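Local structure of glutathione S-transferase (Acinetobacter baumannii, 4MP4) at residues L170-M173 / L174-I178; L10-D13 / S14-S18; P92-I95 / Q96-A99. The protein probably catalyses the conjugation of glutathione to electrophilic substrates, as a dimeric member of the glutathione S-transferase family. One frame throughout, in Å; residues are numbered along the deposited sequence.

Interaction 1. Residues L170-M173 / L174-I178; sequences LALM and LQRLI
The last turns of helix 165-178, a buried helix of the all-helical C-terminal domain, bring Leu170, Leu172 and Met173 against Leu174 and Arg176. Backbone bonds from residue i+4 to i set the frame: Leu174 N donates to Leu170 O over 2.8 Å, and Gln175 N reaches Ala171 O at 2.8 Å. Farther along the helix the pattern slackens. Arg176 N lies 3.2 Å from Leu172 O and 3.3 Å from Met173 O, dividing its hydrogen between the two.

On one flank Leu174 CD1 meets Leu170 CG at 4.2 Å, and Leu144 of helix 135-151 packs on both leucines. On another, Met173 leaves with CG anti to its backbone N (chi1 -168°) and then bends twice, which lays SD 3.6 Å from Arg176 CD. Leu172 CD2 comes to 3.7 Å from Arg176 NH1, meeting the guanidinium obliquely. The arginine chain, kinked at chi3, thus runs past both residues to end among backbone carbonyls: NE donates to Arg119 O and NH2 more weakly to Arg116 O, giving this buried cationic group polar partners. The Gln175 amide finds its partner further along the chain, OE1 accepting from Gln179 NE2. With helices 113-118, 135-151 and 186-196 packed around it, this is the central core helix of the C-terminal bundle of the glutathione transferase fold.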
ATOM      1  N   LEU A 170      -9.501  -7.719  -7.110  1.00 16.64           N
ATOM      2  CA  LEU A 170      -8.905  -8.802  -7.879  1.00 11.36           C
ATOM      3  C   LEU A 170      -9.569  -8.902  -9.245  1.00  9.53           C
ATOM      4  O   LEU A 170      -8.888  -9.020 -10.262  1.00 21.31           O
ATOM      5  CB  LEU A 170      -9.030 -10.139  -7.133  1.00 11.41           C
ATOM      6  CG  LEU A 170      -8.453 -11.376  -7.839  1.00 16.07           C
ATOM      7  CD1 LEU A 170      -6.932 -11.275  -8.014  1.00 12.97           C
ATOM      8  CD2 LEU A 170      -8.800 -12.640  -7.077  1.00 20.49           C
ATOM      9  N   ALA A 171     -10.896  -8.853  -9.266  1.00  9.77           N
ATOM     10  CA  ALA A 171     -11.630  -8.877 -10.528  1.00 14.28           C
ATOM     11  C   ALA A 171     -11.162  -7.778 -11.477  1.00 13.01           C
ATOM     12  O   ALA A 171     -10.948  -8.037 -12.655  1.00 16.49           O
ATOM     13  CB  ALA A 171     -13.136  -8.781 -10.304  1.00 10.36           C
ATOM     14  N   LEU A 172     -11.012  -6.555 -10.969  1.00 15.02           N
ATOM     15  CA  LEU A 172     -10.585  -5.458 -11.832  1.00 15.84           C
ATOM     16  C   LEU A 172      -9.211  -5.782 -12.417  1.00 13.82           C
ATOM     17  O   LEU A 172      -8.969  -5.581 -13.605  1.00 15.44           O
ATOM     18  CB  LEU A 172     -10.599  -4.104 -11.110  1.00  7.01           C
ATOM     19  CG  LEU A 172     -10.116  -2.944 -11.994  1.00 22.29           C
ATOM     20  CD1 LEU A 172     -10.855  -1.645 -11.647  1.00 12.06           C
ATOM     21  CD2 LEU A 172      -8.546  -2.752 -11.961  1.00  7.35           C
ATOM     22  N   MET A 173      -8.325  -6.296 -11.574  1.00 20.20           N
ATOM     23  CA  MET A 173      -6.987  -6.697 -12.005  1.00 15.50           C
ATOM     24  C   MET A 173      -7.071  -7.726 -13.107  1.00 18.81           C
ATOM     25  O   MET A 173      -6.395  -7.594 -14.126  1.00 19.85           O
ATOM     26  CB  MET A 173      -6.174  -7.254 -10.835  1.00 15.04           C
ATOM     27  CG  MET A 173      -4.702  -7.412 -11.144  1.00 16.55           C
ATOM     28  SD  MET A 173      -3.821  -5.881 -11.592  1.00 17.69           S
ATOM     29  CE  MET A 173      -3.412  -5.180 -10.003  1.00  8.59           C
ATOM     30  N   LEU A 174      -7.906  -8.742 -12.913  1.00  9.11           N
ATOM     31  CA  LEU A 174      -8.070  -9.778 -13.933  1.00 14.28           C
ATOM     32  C   LEU A 174      -8.692  -9.221 -15.224  1.00 19.33           C
ATOM     33  O   LEU A 174      -8.353  -9.657 -16.325  1.00 16.32           O
ATOM     34  CB  LEU A 174      -8.896 -10.948 -13.390  1.00 17.24           C
ATOM     35  CG  LEU A 174      -8.233 -11.871 -12.365  1.00 15.83           C
ATOM     36  CD1 LEU A 174      -9.277 -12.737 -11.673  1.00 12.73           C
ATOM     37  CD2 LEU A 174      -7.224 -12.744 -13.059  1.00 13.83           C
ATOM     38  N   GLN A 175      -9.579  -8.239 -15.070  1.00 19.98           N
ATOM     39  CA  GLN A 175     -10.278  -7.632 -16.184  1.00 19.12           C
ATOM     40  C   GLN A 175      -9.326  -6.891 -17.113  1.00 21.56           C
ATOM     41  O   GLN A 175      -9.595  -6.770 -18.308  1.00 23.76           O
ATOM     42  CB  GLN A 175     -11.393  -6.703 -15.690  1.00 23.03           C
ATOM     43  CG  GLN A 175     -12.718  -7.428 -15.345  1.00 22.67           C
ATOM     44  CD  GLN A 175     -13.483  -7.907 -16.584  1.00 20.29           C
ATOM     45  OE1 GLN A 175     -12.924  -8.557 -17.465  1.00 26.43           O
ATOM     46  NE2 GLN A 175     -14.761  -7.575 -16.652  1.00 18.36           N
ATOM     47  N   ARG A 176      -8.213  -6.414 -16.566  1.00 17.94           N
ATOM     48  CA  ARG A 176      -7.179  -5.760 -17.362  1.00 18.43           C
ATOM     49  C   ARG A 176      -6.696  -6.719 -18.433  1.00 16.57           C
ATOM     50  O   ARG A 176      -6.339  -6.319 -19.536  1.00 19.44           O
ATOM     51  CB  ARG A 176      -5.986  -5.324 -16.483  1.00 15.31           C
ATOM     52  CG  ARG A 176      -6.363  -4.405 -15.353  1.00  7.30           C
ATOM     53  CD  ARG A 176      -5.202  -4.131 -14.387  1.00 17.33           C
ATOM     54  NE  ARG A 176      -4.590  -2.872 -14.767  1.00 28.50           N
ATOM     55  CZ  ARG A 176      -4.573  -1.784 -14.020  1.00 22.22           C
ATOM     56  NH1 ARG A 176      -5.079  -1.804 -12.805  1.00 17.05           N
ATOM     57  NH2 ARG A 176      -4.012  -0.686 -14.492  1.00 29.18           N
ATOM     58  N   LEU A 177      -6.709  -8.000 -18.106  1.00 16.62           N
ATOM     59  CA  LEU A 177      -6.249  -9.025 -19.023  1.00 14.41           C
ATOM     60  C   LEU A 177      -7.393  -9.532 -19.894  1.00 21.85           C
ATOM     61  O   LEU A 177      -7.271  -9.649 -21.118  1.00 27.04           O
ATOM     62  CB  LEU A 177      -5.662 -10.174 -18.218  1.00 15.07           C
ATOM     63  CG  LEU A 177      -4.293  -9.909 -17.605  1.00 19.14           C
ATOM     64  CD1 LEU A 177      -3.957 -10.992 -16.590  1.00 22.09           C
ATOM     65  CD2 LEU A 177      -3.243  -9.859 -18.720  1.00 20.08           C
ATOM     66  N   ILE A 178      -8.510  -9.833 -19.251  1.00 19.67           N
ATOM     67  CA  ILE A 178      -9.660 -10.402 -19.935  1.00 17.30           C
ATOM     68  C   ILE A 178     -10.189  -9.471 -21.028  1.00 17.25           C
ATOM     69  O   ILE A 178     -10.348  -9.875 -22.183  1.00 12.71           O
ATOM     70  CB  ILE A 178     -10.773 -10.732 -18.930  1.00 14.92           C
ATOM     71  CG1 ILE A 178     -10.288 -11.832 -17.969  1.00 22.20           C
ATOM     72  CG2 ILE A 178     -12.031 -11.155 -19.655  1.00 17.56           C
ATOM     73  CD1 ILE A 178     -11.044 -11.910 -16.673  1.00 12.57           C
TER

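Interaction 2. Residues L10-D13 / S14-S18; sequences LYTD and SQFLS
Asp13 grips the turn that follows it with both carboxylate oxygens. OD2 takes the hydrogen of Leu17 N at 2.8 Å on its syn lone pair, the side facing the other oxygen, while OD1 accepts from Ser18 N at 3.1 Å, also on the syn side but 32° out of the carboxylate plane. Two successive amides are thereby clasped by one acid. Its CG sits between backbone N and carbonyl carbon (chi1 60°), which turns the carboxylate toward the amides that follow it.

The backbone closes the same loop: Phe16 N donates to Asp13 O over 3.0 Å, completing a type I beta turn from Asp13 to Phe16. Just before it, Thr12 sends CG2 over one face of the Phe16 ring, 3.9 Å from the centroid and 14° off the normal, a CH-pi contact.

Outside this shell, the Trp204 ring meets the phenylalanine ring at an inclination, and Leu207 and Ala211 of helix 199-215 also touch it. Ser18 is the N-cap of helix 19-30, its OG accepting from Ala21 N. The whole is the link from the first strand to the first helix of a thioredoxin-like domain, the region where glutathione transferases commonly carry their catalytic residue.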
ATOM      1  N   LEU A  10     -16.685  12.004  -2.460  1.00 28.50           N
ATOM      2  CA  LEU A  10     -15.636  11.236  -3.133  1.00 25.35           C
ATOM      3  C   LEU A  10     -15.137  11.942  -4.388  1.00 23.96           C
ATOM      4  O   LEU A  10     -15.928  12.278  -5.256  1.00 33.99           O
ATOM      5  CB  LEU A  10     -16.144   9.829  -3.497  1.00 19.59           C
ATOM      6  CG  LEU A  10     -15.205   8.947  -4.342  1.00 18.21           C
ATOM      7  CD1 LEU A  10     -13.873   8.653  -3.622  1.00 18.32           C
ATOM      8  CD2 LEU A  10     -15.880   7.671  -4.734  1.00 17.06           C
ATOM      9  N   TYR A  11     -13.829  12.163  -4.490  1.00 26.50           N
ATOM     10  CA  TYR A  11     -13.268  12.786  -5.692  1.00 20.66           C
ATOM     11  C   TYR A  11     -12.601  11.748  -6.593  1.00 24.61           C
ATOM     12  O   TYR A  11     -11.695  11.029  -6.174  1.00 20.49           O
ATOM     13  CB  TYR A  11     -12.294  13.924  -5.345  1.00 21.95           C
ATOM     14  CG  TYR A  11     -12.943  15.054  -4.572  1.00 29.32           C
ATOM     15  CD1 TYR A  11     -13.373  14.858  -3.264  1.00 33.82           C
ATOM     16  CD2 TYR A  11     -13.140  16.310  -5.145  1.00 24.57           C
ATOM     17  CE1 TYR A  11     -13.979  15.862  -2.553  1.00 42.00           C
ATOM     18  CE2 TYR A  11     -13.745  17.326  -4.440  1.00 33.04           C
ATOM     19  CZ  TYR A  11     -14.165  17.098  -3.140  1.00 41.41           C
ATOM     20  OH  TYR A  11     -14.766  18.098  -2.401  1.00 41.51           O
ATOM     21  N   THR A  12     -13.061  11.674  -7.835  1.00 25.65           N
ATOM     22  CA  THR A  12     -12.478  10.769  -8.812  1.00 23.77           C
ATOM     23  C   THR A  12     -11.812  11.536  -9.957  1.00 21.37           C
ATOM     24  O   THR A  12     -11.991  12.742 -10.078  1.00 20.06           O
ATOM     25  CB  THR A  12     -13.551   9.842  -9.413  1.00 23.89           C
ATOM     26  OG1 THR A  12     -12.919   8.888 -10.282  1.00 27.96           O
ATOM     27  CG2 THR A  12     -14.552  10.652 -10.209  1.00 23.23           C
ATOM     28  N   ASP A  13     -11.046  10.842 -10.798  1.00 16.64           N
ATOM     29  CA  ASP A  13     -10.557  11.455 -12.022  1.00 19.49           C
ATOM     30  C   ASP A  13     -11.748  11.640 -12.966  1.00 23.10           C
ATOM     31  O   ASP A  13     -12.696  10.868 -12.922  1.00 17.51           O
ATOM     32  CB  ASP A  13      -9.487  10.594 -12.684  1.00 17.03           C
ATOM     33  CG  ASP A  13      -9.994   9.209 -13.057  1.00 26.06           C
ATOM     34  OD1 ASP A  13     -10.484   8.478 -12.171  1.00 30.09           O
ATOM     35  OD2 ASP A  13      -9.890   8.846 -14.244  1.00 22.46           O
ATOM     36  N   SER A  14     -11.702  12.663 -13.811  1.00 27.71           N
ATOM     37  CA  SER A  14     -12.852  13.027 -14.633  1.00 29.40           C
ATOM     38  C   SER A  14     -13.254  11.934 -15.634  1.00 34.91           C
ATOM     39  O   SER A  14     -14.390  11.894 -16.099  1.00 35.02           O
ATOM     40  CB  SER A  14     -12.572  14.323 -15.385  1.00 31.24           C
ATOM     41  OG  SER A  14     -11.614  14.107 -16.410  1.00 37.92           O
ATOM     42  N   GLN A  15     -12.328  11.051 -15.977  1.00 29.48           N
ATOM     43  CA  GLN A  15     -12.659   9.999 -16.920  1.00 26.12           C
ATOM     44  C   GLN A  15     -13.024   8.689 -16.238  1.00 22.91           C
ATOM     45  O   GLN A  15     -13.260   7.697 -16.910  1.00 25.22           O
ATOM     46  CB  GLN A  15     -11.513   9.774 -17.900  1.00 31.58           C
ATOM     47  CG  GLN A  15     -11.533  10.645 -19.143  1.00 30.57           C
ATOM     48  CD  GLN A  15     -10.250  10.501 -19.920  1.00 44.85           C
ATOM     49  OE1 GLN A  15     -10.216   9.877 -20.987  1.00 50.71           O
ATOM     50  NE2 GLN A  15      -9.165  11.047 -19.368  1.00 49.45           N
ATOM     51  N   PHE A  16     -13.054   8.692 -14.907  1.00 18.40           N
ATOM     52  CA  PHE A  16     -13.429   7.512 -14.120  1.00 16.19           C
ATOM     53  C   PHE A  16     -12.596   6.267 -14.425  1.00 20.17           C
ATOM     54  O   PHE A  16     -13.101   5.155 -14.344  1.00 24.60           O
ATOM     55  CB  PHE A  16     -14.904   7.182 -14.328  1.00 20.25           C
ATOM     56  CG  PHE A  16     -15.834   8.132 -13.656  1.00 24.77           C
ATOM     57  CD1 PHE A  16     -15.958   9.450 -14.112  1.00 25.68           C
ATOM     58  CD2 PHE A  16     -16.593   7.721 -12.569  1.00 25.21           C
ATOM     59  CE1 PHE A  16     -16.814  10.347 -13.487  1.00 17.48           C
ATOM     60  CE2 PHE A  16     -17.467   8.610 -11.942  1.00 28.60           C
ATOM     61  CZ  PHE A  16     -17.574   9.926 -12.401  1.00 22.05           C
ATOM     62  N   LEU A  17     -11.328   6.460 -14.772  1.00 24.97           N
ATOM     63  CA  LEU A  17     -10.435   5.360 -15.115  1.00 20.82           C
ATOM     64  C   LEU A  17      -9.704   4.802 -13.902  1.00 20.65           C
ATOM     65  O   LEU A  17      -9.093   3.744 -13.983  1.00 19.61           O
ATOM     66  CB  LEU A  17      -9.388   5.817 -16.133  1.00 17.69           C
ATOM     67  CG  LEU A  17      -9.865   6.319 -17.497  1.00 25.61           C
ATOM     68  CD1 LEU A  17      -8.675   6.588 -18.374  1.00 12.44           C
ATOM     69  CD2 LEU A  17     -10.808   5.309 -18.162  1.00 22.23           C
ATOM     70  N   SER A  18      -9.753   5.517 -12.785  1.00 14.43           N
ATOM     71  CA  SER A  18      -8.996   5.132 -11.604  1.00 12.38           C
ATOM     72  C   SER A  18      -9.517   3.857 -10.950  1.00 13.40           C
ATOM     73  O   SER A  18     -10.687   3.769 -10.603  1.00 13.07           O
ATOM     74  CB  SER A  18      -9.002   6.262 -10.573  1.00 13.43           C
ATOM     75  OG  SER A  18      -8.465   5.811  -9.345  1.00 19.38           O
TER

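Interaction 3. Residues P92-I95 / Q96-A99; sequences PKDI and QARA
Pro92 opens the contact by setting CB against Ala97 CB at 3.6 Å, an apolar touch between the incoming loop and the first turn of helix 95-110. Its carbonyl faces the Arg98 side chain, and a water joins the two: it donates to Pro92 O at 2.9 Å and accepts from Arg98 NE at 3.3 Å. Lys93 contributes its carbonyl: O comes to 2.6 Å from Arg98 NH2, at an angle too poor for a hydrogen bond.

Asp94 is the N-cap. With CG anti to the backbone N (chi1 170°), its carboxylate reaches forward to the first turn, where OD1 accepts from Gln96 N at 3.1 Å; the bond is straight at the hydrogen, yet the amide comes from above the carboxylate plane, 72° out of it. The acid would probably also interact favourably with the positive end of the helix dipole. Its own carbonyl O takes Arg98 N at 2.9 Å, the first i+4 bond here, and lies over one face of the Arg98 guanidinium, displaced toward its rim. Ile95 follows with the next bond, Ala99 N to its O at 3.2 Å, while its CG1 lies 3.7 Å from Arg98 NH1, the two side chains running obliquely past each other.

Arg98 NH1 goes on to a salt bridge with Glu83 of the second subunit, whose Phe69 and Leu71 pack on Gln96 and Ala99. The capped start of helix 95-110, reached by the loop after helix 74-84, thus lies against strand 69-72 and helix 74-84 of the partner chain.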
ATOM      1  N   PRO A  92     -12.969  -9.729   5.728  1.00 24.30           N
ATOM      2  CA  PRO A  92     -13.445 -10.922   6.438  1.00 26.74           C
ATOM      3  C   PRO A  92     -13.409 -10.697   7.953  1.00 36.79           C
ATOM      4  O   PRO A  92     -12.655  -9.831   8.418  1.00 30.70           O
ATOM      5  CB  PRO A  92     -12.425 -11.995   6.035  1.00 20.40           C
ATOM      6  CG  PRO A  92     -11.798 -11.473   4.768  1.00 21.40           C
ATOM      7  CD  PRO A  92     -11.753 -10.001   4.936  1.00 18.80           C
ATOM      8  N   LYS A  93     -14.213 -11.441   8.716  1.00 40.89           N
ATOM      9  CA  LYS A  93     -14.240 -11.218  10.162  1.00 43.44           C
ATOM     10  C   LYS A  93     -13.133 -11.971  10.917  1.00 38.68           C
ATOM     11  O   LYS A  93     -12.611 -11.464  11.894  1.00 35.06           O
ATOM     12  CB  LYS A  93     -15.633 -11.443  10.781  1.00 44.37           C
ATOM     13  CG  LYS A  93     -16.115 -12.873  10.776  1.00 56.74           C
ATOM     14  CD  LYS A  93     -17.508 -12.998  11.376  1.00 66.61           C
ATOM     15  CE  LYS A  93     -18.168 -14.314  10.961  1.00 72.77           C
ATOM     16  NZ  LYS A  93     -18.272 -14.451   9.471  1.00 73.66           N
ATOM     17  N   ASP A  94     -12.767 -13.164  10.466  1.00 23.77           N
ATOM     18  CA  ASP A  94     -11.632 -13.856  11.069  1.00 29.51           C
ATOM     19  C   ASP A  94     -10.360 -13.005  10.940  1.00 33.84           C
ATOM     20  O   ASP A  94     -10.057 -12.478   9.864  1.00 31.52           O
ATOM     21  CB  ASP A  94     -11.431 -15.231  10.417  1.00 33.50           C
ATOM     22  CG  ASP A  94     -10.122 -15.896  10.828  1.00 48.04           C
ATOM     23  OD1 ASP A  94      -9.555 -15.530  11.876  1.00 52.94           O
ATOM     24  OD2 ASP A  94      -9.657 -16.798  10.100  1.00 58.65           O
ATOM     25  N   ILE A  95      -9.609 -12.895  12.034  1.00 34.10           N
ATOM     26  CA  ILE A  95      -8.424 -12.045  12.067  1.00 26.50           C
ATOM     27  C   ILE A  95      -7.356 -12.461  11.050  1.00 30.53           C
ATOM     28  O   ILE A  95      -6.662 -11.607  10.490  1.00 28.00           O
ATOM     29  CB  ILE A  95      -7.797 -11.978  13.469  1.00 29.19           C
ATOM     30  CG1 ILE A  95      -6.710 -10.898  13.502  1.00 29.20           C
ATOM     31  CG2 ILE A  95      -7.274 -13.343  13.894  1.00 24.85           C
ATOM     32  CD1 ILE A  95      -5.945 -10.823  14.806  1.00 24.16           C
ATOM     33  N   GLN A  96      -7.236 -13.759  10.784  1.00 29.22           N
ATOM     34  CA  GLN A  96      -6.214 -14.197   9.836  1.00 36.02           C
ATOM     35  C   GLN A  96      -6.632 -14.012   8.378  1.00 35.48           C
ATOM     36  O   GLN A  96      -5.813 -13.651   7.535  1.00 37.01           O
ATOM     37  CB  GLN A  96      -5.714 -15.606  10.148  1.00 23.19           C
ATOM     38  CG  GLN A  96      -4.704 -15.561  11.276  1.00 46.26           C
ATOM     39  CD  GLN A  96      -4.348 -16.911  11.862  1.00 44.52           C
ATOM     40  OE1 GLN A  96      -4.271 -17.923  11.158  1.00 34.26           O
ATOM     41  NE2 GLN A  96      -4.118 -16.927  13.171  1.00 48.78           N
ATOM     42  N   ALA A  97      -7.911 -14.229   8.098  1.00 31.03           N
ATOM     43  CA  ALA A  97      -8.448 -13.973   6.774  1.00 28.27           C
ATOM     44  C   ALA A  97      -8.372 -12.477   6.449  1.00 26.69           C
ATOM     45  O   ALA A  97      -8.029 -12.108   5.330  1.00 25.78           O
ATOM     46  CB  ALA A  97      -9.886 -14.496   6.664  1.00 21.31           C
ATOM     47  N   ARG A  98      -8.666 -11.625   7.435  1.00 23.81           N
ATOM     48  CA  ARG A  98      -8.539 -10.173   7.262  1.00 25.04           C
ATOM     49  C   ARG A  98      -7.105  -9.736   6.952  1.00 18.88           C
ATOM     50  O   ARG A  98      -6.874  -8.865   6.103  1.00 24.09           O
ATOM     51  CB  ARG A  98      -9.044  -9.420   8.489  1.00 19.98           C
ATOM     52  CG  ARG A  98      -8.857  -7.898   8.415  1.00 29.69           C
ATOM     53  CD  ARG A  98      -9.138  -7.277   9.768  1.00 31.11           C
ATOM     54  NE  ARG A  98     -10.292  -7.958  10.319  1.00 39.77           N
ATOM     55  CZ  ARG A  98     -10.347  -8.544  11.504  1.00 33.44           C
ATOM     56  NH1 ARG A  98      -9.316  -8.501  12.338  1.00 25.43           N
ATOM     57  NH2 ARG A  98     -11.466  -9.150  11.852  1.00 35.31           N
ATOM     58  N   ALA A  99      -6.152 -10.340   7.643  1.00 19.37           N
ATOM     59  CA  ALA A  99      -4.745 -10.076   7.385  1.00 28.92           C
ATOM     60  C   ALA A  99      -4.409 -10.520   5.963  1.00 24.24           C
ATOM     61  O   ALA A  99      -3.795  -9.764   5.197  1.00 26.01           O
ATOM     62  CB  ALA A  99      -3.862 -10.774   8.410  1.00 19.73           C
TER
HETATM   63  O   HOH W   1     -13.362  -7.228   9.415  1.00 26.83           O

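The three contacts follow one another along the chain as interaction 2, interaction 3 and interaction 1, and none touches another. Interaction 2 belongs to the thioredoxin-like domain, the other two to the helical domain. Interactions 1 and 2 are the closest pair, with nearest atoms about 6 Å apart and centres about 18 Å apart. Interaction 3 lies at the dimer interface, its centre about 24 Å from that of interaction 1 and about 30 Å from that of interaction 2, on the opposite side of the chain's centre from the latter. In this apo model no glutathione marks the site; by family precedent 14-18, after the first strand, probably lies close to it.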